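Local structure of redox-sensitive transcriptional activator OxyR (Porphyromonas gingivalis, 3T22) at residues Leu4-Leu9 and Ile33-Met38; Pro153-Glu158 and Ala204-Met209. The protein is probably a DNA-binding transcription factor of the LysR family, a redox-sensitive activator present here as its regulatory domain. The protein carries 1 engineered substitution. All coordinates share one frame; numbering follows the deposited sequence.

Contact 1: Leu4-Leu9 and Ile33-Met38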
ATOM      1  N   LEU A   4      -8.658  23.064  -4.119  1.00 45.40           N
ATOM      2  CA  LEU A   4      -9.241  21.913  -4.792  1.00 43.84           C
ATOM      3  C   LEU A   4      -9.184  20.653  -3.927  1.00 42.39           C
ATOM      4  O   LEU A   4      -8.117  20.198  -3.552  1.00 43.24           O
ATOM      5  CB  LEU A   4      -8.574  21.669  -6.148  1.00 44.59           C
ATOM      6  CG  LEU A   4      -9.302  20.717  -7.110  1.00 43.53           C
ATOM      7  CD1 LEU A   4     -10.733  21.198  -7.381  1.00 44.71           C
ATOM      8  CD2 LEU A   4      -8.543  20.545  -8.413  1.00 45.00           C
ATOM      9  N   ASN A   5     -10.342  20.092  -3.613  1.00 40.13           N
ATOM     10  CA  ASN A   5     -10.391  18.805  -2.941  1.00 37.59           C
ATOM     11  C   ASN A   5     -10.591  17.672  -3.928  1.00 36.76           C
ATOM     12  O   ASN A   5     -11.700  17.475  -4.437  1.00 36.33           O
ATOM     13  CB  ASN A   5     -11.504  18.789  -1.897  1.00 37.55           C
ATOM     14  CG  ASN A   5     -11.186  19.668  -0.700  1.00 39.27           C
ATOM     15  OD1 ASN A   5     -10.013  19.835  -0.341  1.00 40.40           O
ATOM     16  ND2 ASN A   5     -12.223  20.248  -0.083  1.00 35.42           N
ATOM     17  N   ILE A   6      -9.530  16.915  -4.203  1.00 34.58           N
ATOM     18  CA  ILE A   6      -9.643  15.816  -5.156  1.00 32.98           C
ATOM     19  C   ILE A   6      -9.329  14.448  -4.558  1.00 32.95           C
ATOM     20  O   ILE A   6      -8.333  14.280  -3.872  1.00 34.46           O
ATOM     21  CB  ILE A   6      -8.824  16.096  -6.449  1.00 33.09           C
ATOM     22  CG1 ILE A   6      -8.830  14.889  -7.390  1.00 30.01           C
ATOM     23  CG2 ILE A   6      -7.423  16.499  -6.132  1.00 32.82           C
ATOM     24  CD1 ILE A   6      -8.193  15.226  -8.712  1.00 34.36           C
ATOM     25  N   ALA A   7     -10.192  13.473  -4.820  1.00 31.21           N
ATOM     26  CA  ALA A   7      -9.974  12.105  -4.361  1.00 30.29           C
ATOM     27  C   ALA A   7      -9.429  11.182  -5.455  1.00 30.29           C
ATOM     28  O   ALA A   7      -9.608  11.432  -6.655  1.00 29.00           O
ATOM     29  CB  ALA A   7     -11.256  11.525  -3.769  1.00 28.41           C
ATOM     30  N   VAL A   8      -8.785  10.099  -5.026  1.00 28.83           N
ATOM     31  CA  VAL A   8      -8.086   9.206  -5.928  1.00 28.38           C
ATOM     32  C   VAL A   8      -8.103   7.771  -5.401  1.00 26.36           C
ATOM     33  O   VAL A   8      -7.815   7.521  -4.229  1.00 27.60           O
ATOM     34  CB  VAL A   8      -6.618   9.647  -6.085  1.00 29.35           C
ATOM     35  CG1 VAL A   8      -5.940   8.880  -7.201  1.00 28.01           C
ATOM     36  CG2 VAL A   8      -6.521  11.147  -6.319  1.00 29.56           C
ATOM     37  N   LEU A   9      -8.408   6.821  -6.272  1.00 26.65           N
ATOM     38  CA  LEU A   9      -8.364   5.420  -5.893  1.00 27.63           C
ATOM     39  C   LEU A   9      -6.969   5.050  -5.401  1.00 30.08           C
ATOM     40  O   LEU A   9      -5.980   5.612  -5.852  1.00 30.60           O
ATOM     41  CB  LEU A   9      -8.748   4.535  -7.076  1.00 27.59           C
ATOM     42  CG  LEU A   9     -10.164   4.650  -7.633  1.00 25.44           C
ATOM     43  CD1 LEU A   9     -10.468   3.461  -8.520  1.00 22.05           C
ATOM     44  CD2 LEU A   9     -11.185   4.765  -6.519  1.00 29.15           C
ATOM     45  N   ILE A  33      -3.904  22.294  -3.543  1.00 49.32           N
ATOM     46  CA  ILE A  33      -4.613  21.047  -3.791  1.00 47.13           C
ATOM     47  C   ILE A  33      -4.544  20.122  -2.584  1.00 46.12           C
ATOM     48  O   ILE A  33      -3.503  20.007  -1.939  1.00 45.65           O
ATOM     49  CB  ILE A  33      -4.024  20.319  -5.023  1.00 47.03           C
ATOM     50  CG1 ILE A  33      -4.171  21.181  -6.279  1.00 44.95           C
ATOM     51  CG2 ILE A  33      -4.688  18.963  -5.231  1.00 44.92           C
ATOM     52  CD1 ILE A  33      -3.890  20.430  -7.560  1.00 47.17           C
ATOM     53  N   HIS A  34      -5.659  19.473  -2.274  1.00 44.40           N
ATOM     54  CA  HIS A  34      -5.675  18.468  -1.233  1.00 42.81           C
ATOM     55  C   HIS A  34      -6.107  17.150  -1.805  1.00 41.03           C
ATOM     56  O   HIS A  34      -7.210  17.022  -2.327  1.00 41.24           O
ATOM     57  CB  HIS A  34      -6.615  18.849  -0.098  1.00 43.45           C
ATOM     58  CG  HIS A  34      -6.838  17.738   0.885  1.00 48.56           C
ATOM     59  ND1 HIS A  34      -8.039  17.065   0.995  1.00 52.16           N
ATOM     60  CD2 HIS A  34      -6.003  17.160   1.783  1.00 48.48           C
ATOM     61  CE1 HIS A  34      -7.935  16.134   1.926  1.00 49.41           C
ATOM     62  NE2 HIS A  34      -6.710  16.170   2.420  1.00 47.69           N
ATOM     63  N   VAL A  35      -5.243  16.157  -1.698  1.00 38.38           N
ATOM     64  CA  VAL A  35      -5.542  14.834  -2.231  1.00 35.23           C
ATOM     65  C   VAL A  35      -5.980  13.903  -1.103  1.00 32.99           C
ATOM     66  O   VAL A  35      -5.446  13.972  -0.014  1.00 33.82           O
ATOM     67  CB  VAL A  35      -4.312  14.249  -2.943  1.00 35.09           C
ATOM     68  CG1 VAL A  35      -4.598  12.852  -3.429  1.00 34.04           C
ATOM     69  CG2 VAL A  35      -3.921  15.136  -4.085  1.00 34.39           C
ATOM     70  N   SER A  36      -6.940  13.031  -1.368  1.00 32.06           N
ATOM     71  CA  SER A  36      -7.365  12.035  -0.395  1.00 33.62           C
ATOM     72  C   SER A  36      -7.493  10.702  -1.096  1.00 33.14           C
ATOM     73  O   SER A  36      -8.124  10.639  -2.169  1.00 34.20           O
ATOM     74  CB  SER A  36      -8.725  12.389   0.212  1.00 35.90           C
ATOM     75  OG  SER A  36      -9.007  13.766   0.146  1.00 39.25           O
ATOM     76  N   GLU A  37      -6.927   9.644  -0.510  1.00 32.07           N
ATOM     77  CA  GLU A  37      -7.164   8.302  -1.047  1.00 31.86           C
ATOM     78  C   GLU A  37      -8.525   7.719  -0.577  1.00 29.99           C
ATOM     79  O   GLU A  37      -8.794   7.679   0.601  1.00 27.38           O
ATOM     80  CB  GLU A  37      -5.998   7.349  -0.740  1.00 31.66           C
ATOM     81  CG  GLU A  37      -4.821   7.449  -1.712  1.00 35.80           C
ATOM     82  CD  GLU A  37      -3.630   6.517  -1.367  1.00 39.73           C
ATOM     83  OE1 GLU A  37      -3.788   5.286  -1.416  1.00 32.88           O
ATOM     84  OE2 GLU A  37      -2.522   7.020  -1.072  1.00 41.65           O
ATOM     85  N   MET A  38      -9.382   7.279  -1.504  1.00 29.50           N
ATOM     86  CA  MET A  38     -10.661   6.649  -1.134  1.00 28.29           C
ATOM     87  C   MET A  38     -11.028   5.605  -2.151  1.00 27.00           C
ATOM     88  O   MET A  38     -10.690   5.741  -3.328  1.00 28.83           O
ATOM     89  CB  MET A  38     -11.819   7.639  -1.197  1.00 27.85           C
ATOM     90  CG  MET A  38     -11.688   8.893  -0.406  1.00 29.38           C
ATOM     91  SD  MET A  38     -13.159   9.909  -0.672  1.00 26.58           S
ATOM     92  CE  MET A  38     -12.529  11.420   0.028  1.00 20.96           C
TER
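I6 and I33 stand side by side on neighbouring parallel strands, both pointing the same way, with I6 CG2 against I33 CG2 at 3.8 Å. The strands 4-8 and 33-37 belong to a beta-alpha-beta unit whose connecting helix, 13-27, lies over this same face, where L4, V8, V35 and E37 also project. V8 leans across V35 at a slant; its CG2, set anti to the carbonyl carbon by a chi1 of -170°, comes to 3.9 Å from V35 CG1, and helix 13-27 packs A13 on V8 and L17 on V35.

The other face carries N5, A7, H34 and S36. Here the N5 amide stands nearly perpendicular to the H34 ring, their planes 86° apart. N5 OD1 sits 3.5 Å from H34 CB and 3.7 Å from its ring atom ND1, oblique to the ring, in a packing contact. The imidazole uses its far nitrogen instead, hydrogen-bonding NE2 to S132 of the second subunit, while V35 and S36 continue the sheet into a strand of that chain. Further along, the extended M38 side chain runs back along the N5/A7 face, with SD and CE both 4.0 Å from A7 CB; C43 of helix 40-48 covers both residues.

Five backbone bonds zip the strands together. H34 N to L4 O, 2.9 Å, is nearly straight, and I6 N to H34 O follows. The bonds S36 N to I6 O and V8 N to S36 O are already less straight, and in the last one M38 N reaches V8 O at 3.2 Å from above the carbonyl plane, 44° out of it.

Contact 2: Pro153-Glu158 and Ala204-Met209; sequences PQLTVE and AVPSDM
The 3-10 turn that follows strand 149-153 faces the loop leaving helix 191-203, and on the turn's side L155 makes most of the contact. Its two methyls divide the work. CD1 lies 3.7 Å from M209 SD and also meets the M209 methyl CE, while CD2 turns to V205 CG1 at 4.1 Å, where the two side chains cross almost at right angles. With CG held opposite the backbone N (chi1 -161°), the isobutyl group of L155 extends out of the turn into the angle between V205 and M209, and P206 CD closes in on CD1 at 4.2 Å.

M209 runs back towards the turn with an extended stem, then bends at its last torsion (chi3 75°), which sets CE beside the Q154 amide, 3.9 Å from OE1. The two long side chains pass each other from opposite directions.

In this LysR regulatory domain, which has the periplasmic-binding-protein fold, both segments are tied to the long strand 66-80. Q154 OE1 accepts a hydrogen bond from E75 N, L155 N donates to E74 OE2, and M209 pairs through its backbone with Y73. Y72 of the same strand packs on both L155 and V205.

On the 204-209 side a turn closed by M209 N to P206 O, 3.1 Å, brings the methionine round to meet L155. At the outer edge E158, bent at chi2, passes P206 in the opposite direction and touches it with OE1, 4.0 Å from P206 CG.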
ATOM      1  N   PRO A 153      -1.898  -3.015 -12.088  1.00 31.48           N
ATOM      2  CA  PRO A 153      -2.238  -2.093 -13.179  1.00 31.34           C
ATOM      3  C   PRO A 153      -0.992  -1.691 -13.999  1.00 32.51           C
ATOM      4  O   PRO A 153       0.108  -1.538 -13.458  1.00 31.47           O
ATOM      5  CB  PRO A 153      -2.812  -0.890 -12.435  1.00 31.76           C
ATOM      6  CG  PRO A 153      -2.091  -0.916 -11.104  1.00 31.83           C
ATOM      7  CD  PRO A 153      -1.957  -2.366 -10.767  1.00 31.36           C
ATOM      8  N   GLN A 154      -1.189  -1.542 -15.304  1.00 34.55           N
ATOM      9  CA  GLN A 154      -0.112  -1.331 -16.268  1.00 36.67           C
ATOM     10  C   GLN A 154       0.804  -0.148 -15.976  1.00 36.79           C
ATOM     11  O   GLN A 154       1.986  -0.184 -16.293  1.00 36.80           O
ATOM     12  CB  GLN A 154      -0.712  -1.183 -17.667  1.00 37.91           C
ATOM     13  CG  GLN A 154       0.262  -0.799 -18.753  1.00 41.25           C
ATOM     14  CD  GLN A 154      -0.407  -0.753 -20.112  1.00 50.36           C
ATOM     15  OE1 GLN A 154      -1.513  -0.233 -20.253  1.00 47.06           O
ATOM     16  NE2 GLN A 154       0.258  -1.304 -21.120  1.00 55.36           N
ATOM     17  N   LEU A 155       0.254   0.900 -15.384  1.00 36.66           N
ATOM     18  CA  LEU A 155       0.990   2.134 -15.169  1.00 37.57           C
ATOM     19  C   LEU A 155       2.062   1.958 -14.073  1.00 39.36           C
ATOM     20  O   LEU A 155       2.978   2.779 -13.928  1.00 37.91           O
ATOM     21  CB  LEU A 155       0.022   3.273 -14.835  1.00 37.50           C
ATOM     22  CG  LEU A 155       0.507   4.712 -15.008  1.00 38.29           C
ATOM     23  CD1 LEU A 155       0.896   5.016 -16.465  1.00 33.93           C
ATOM     24  CD2 LEU A 155      -0.551   5.691 -14.494  1.00 37.20           C
ATOM     25  N   THR A 156       1.959   0.873 -13.315  1.00 40.65           N
ATOM     26  CA  THR A 156       2.952   0.599 -12.297  1.00 42.21           C
ATOM     27  C   THR A 156       4.285   0.105 -12.875  1.00 43.15           C
ATOM     28  O   THR A 156       5.295   0.155 -12.174  1.00 43.42           O
ATOM     29  CB  THR A 156       2.438  -0.401 -11.224  1.00 41.58           C
ATOM     30  OG1 THR A 156       3.361  -0.444 -10.128  1.00 43.03           O
ATOM     31  CG2 THR A 156       2.301  -1.784 -11.795  1.00 43.44           C
ATOM     32  N   VAL A 157       4.300  -0.363 -14.128  1.00 43.95           N
ATOM     33  CA  VAL A 157       5.521  -0.973 -14.680  1.00 45.42           C
ATOM     34  C   VAL A 157       6.692  -0.010 -14.827  1.00 46.12           C
ATOM     35  O   VAL A 157       7.835  -0.404 -14.626  1.00 46.98           O
ATOM     36  CB  VAL A 157       5.310  -1.708 -16.032  1.00 44.58           C
ATOM     37  CG1 VAL A 157       4.146  -2.676 -15.939  1.00 45.73           C
ATOM     38  CG2 VAL A 157       5.126  -0.727 -17.169  1.00 48.11           C
ATOM     39  N   GLU A 158       6.399   1.247 -15.133  1.00 46.25           N
ATOM     40  CA  GLU A 158       7.433   2.262 -15.272  1.00 46.32           C
ATOM     41  C   GLU A 158       8.074   2.641 -13.940  1.00 45.46           C
ATOM     42  O   GLU A 158       8.894   3.551 -13.885  1.00 47.23           O
ATOM     43  CB  GLU A 158       6.867   3.511 -15.944  1.00 46.89           C
ATOM     44  CG  GLU A 158       5.371   3.473 -16.150  1.00 51.12           C
ATOM     45  CD  GLU A 158       4.996   2.952 -17.516  1.00 56.83           C
ATOM     46  OE1 GLU A 158       5.329   3.618 -18.514  1.00 57.90           O
ATOM     47  OE2 GLU A 158       4.374   1.874 -17.593  1.00 59.18           O
ATOM     48  N   ALA A 204       0.020  13.315 -18.337  1.00 35.44           N
ATOM     49  CA  ALA A 204       0.876  12.645 -17.348  1.00 35.19           C
ATOM     50  C   ALA A 204       1.123  11.156 -17.649  1.00 34.67           C
ATOM     51  O   ALA A 204       1.900  10.494 -16.956  1.00 36.02           O
ATOM     52  CB  ALA A 204       0.297  12.821 -15.935  1.00 33.45           C
ATOM     53  N   VAL A 205       0.464  10.636 -18.682  1.00 33.88           N
ATOM     54  CA  VAL A 205       0.634   9.237 -19.069  1.00 33.54           C
ATOM     55  C   VAL A 205       1.055   9.092 -20.540  1.00 35.56           C
ATOM     56  O   VAL A 205       0.716   9.936 -21.382  1.00 35.40           O
ATOM     57  CB  VAL A 205      -0.658   8.403 -18.777  1.00 33.00           C
ATOM     58  CG1 VAL A 205      -1.129   8.630 -17.341  1.00 31.84           C
ATOM     59  CG2 VAL A 205      -1.769   8.769 -19.731  1.00 28.67           C
ATOM     60  N   PRO A 206       1.799   8.018 -20.857  1.00 36.55           N
ATOM     61  CA  PRO A 206       2.193   7.733 -22.252  1.00 37.76           C
ATOM     62  C   PRO A 206       1.020   7.869 -23.226  1.00 39.01           C
ATOM     63  O   PRO A 206      -0.086   7.474 -22.866  1.00 40.72           O
ATOM     64  CB  PRO A 206       2.658   6.273 -22.189  1.00 36.57           C
ATOM     65  CG  PRO A 206       3.191   6.123 -20.788  1.00 36.98           C
ATOM     66  CD  PRO A 206       2.349   7.033 -19.912  1.00 35.48           C
ATOM     67  N   SER A 207       1.257   8.403 -24.422  1.00 38.84           N
ATOM     68  CA  SER A 207       0.192   8.627 -25.401  1.00 40.82           C
ATOM     69  C   SER A 207      -0.530   7.365 -25.858  1.00 41.69           C
ATOM     70  O   SER A 207      -1.642   7.436 -26.362  1.00 41.97           O
ATOM     71  CB  SER A 207       0.718   9.369 -26.629  1.00 40.35           C
ATOM     72  OG  SER A 207       0.945  10.732 -26.333  1.00 43.39           O
ATOM     73  N   ASP A 208       0.107   6.213 -25.710  1.00 43.29           N
ATOM     74  CA  ASP A 208      -0.535   4.965 -26.105  1.00 43.99           C
ATOM     75  C   ASP A 208      -1.782   4.654 -25.271  1.00 42.83           C
ATOM     76  O   ASP A 208      -2.664   3.917 -25.710  1.00 43.07           O
ATOM     77  CB  ASP A 208       0.451   3.796 -26.039  1.00 45.06           C
ATOM     78  CG  ASP A 208       1.140   3.530 -27.379  1.00 50.36           C
ATOM     79  OD1 ASP A 208       0.799   4.207 -28.386  1.00 52.58           O
ATOM     80  OD2 ASP A 208       1.991   2.607 -27.432  1.00 55.48           O
ATOM     81  N   MET A 209      -1.864   5.234 -24.083  1.00 41.57           N
ATOM     82  CA  MET A 209      -2.952   4.929 -23.153  1.00 40.56           C
ATOM     83  C   MET A 209      -4.216   5.760 -23.395  1.00 41.53           C
ATOM     84  O   MET A 209      -5.291   5.425 -22.898  1.00 42.35           O
ATOM     85  CB  MET A 209      -2.458   5.043 -21.703  1.00 39.72           C
ATOM     86  CG  MET A 209      -1.368   4.022 -21.375  1.00 34.95           C
ATOM     87  SD  MET A 209      -0.657   4.067 -19.720  1.00 33.21           S
ATOM     88  CE  MET A 209      -1.938   3.325 -18.705  1.00 27.01           C
TER

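Overall arrangement
Contact 1 is complete early in the chain, before contact 2 begins: residues 4-9 and 33-38 pair first, 153-158 and 204-209 much later. Their centres lie 20 Å apart and their nearest atoms about 9 Å, with no direct touch. Helix 13-27 links them, covering one face of contact 1 and packing through L16 and V20 on V205 and A204 of contact 2. A second path runs through the mixed sheet, from strand 4-8 by way of 54-57 and 175-185 to strand 66-80, on which contact 2 rests. V35 and S36 pair in parallel with a strand of the second subunit, so this sheet also runs on across the interface, whereas no other chain touches contact 2.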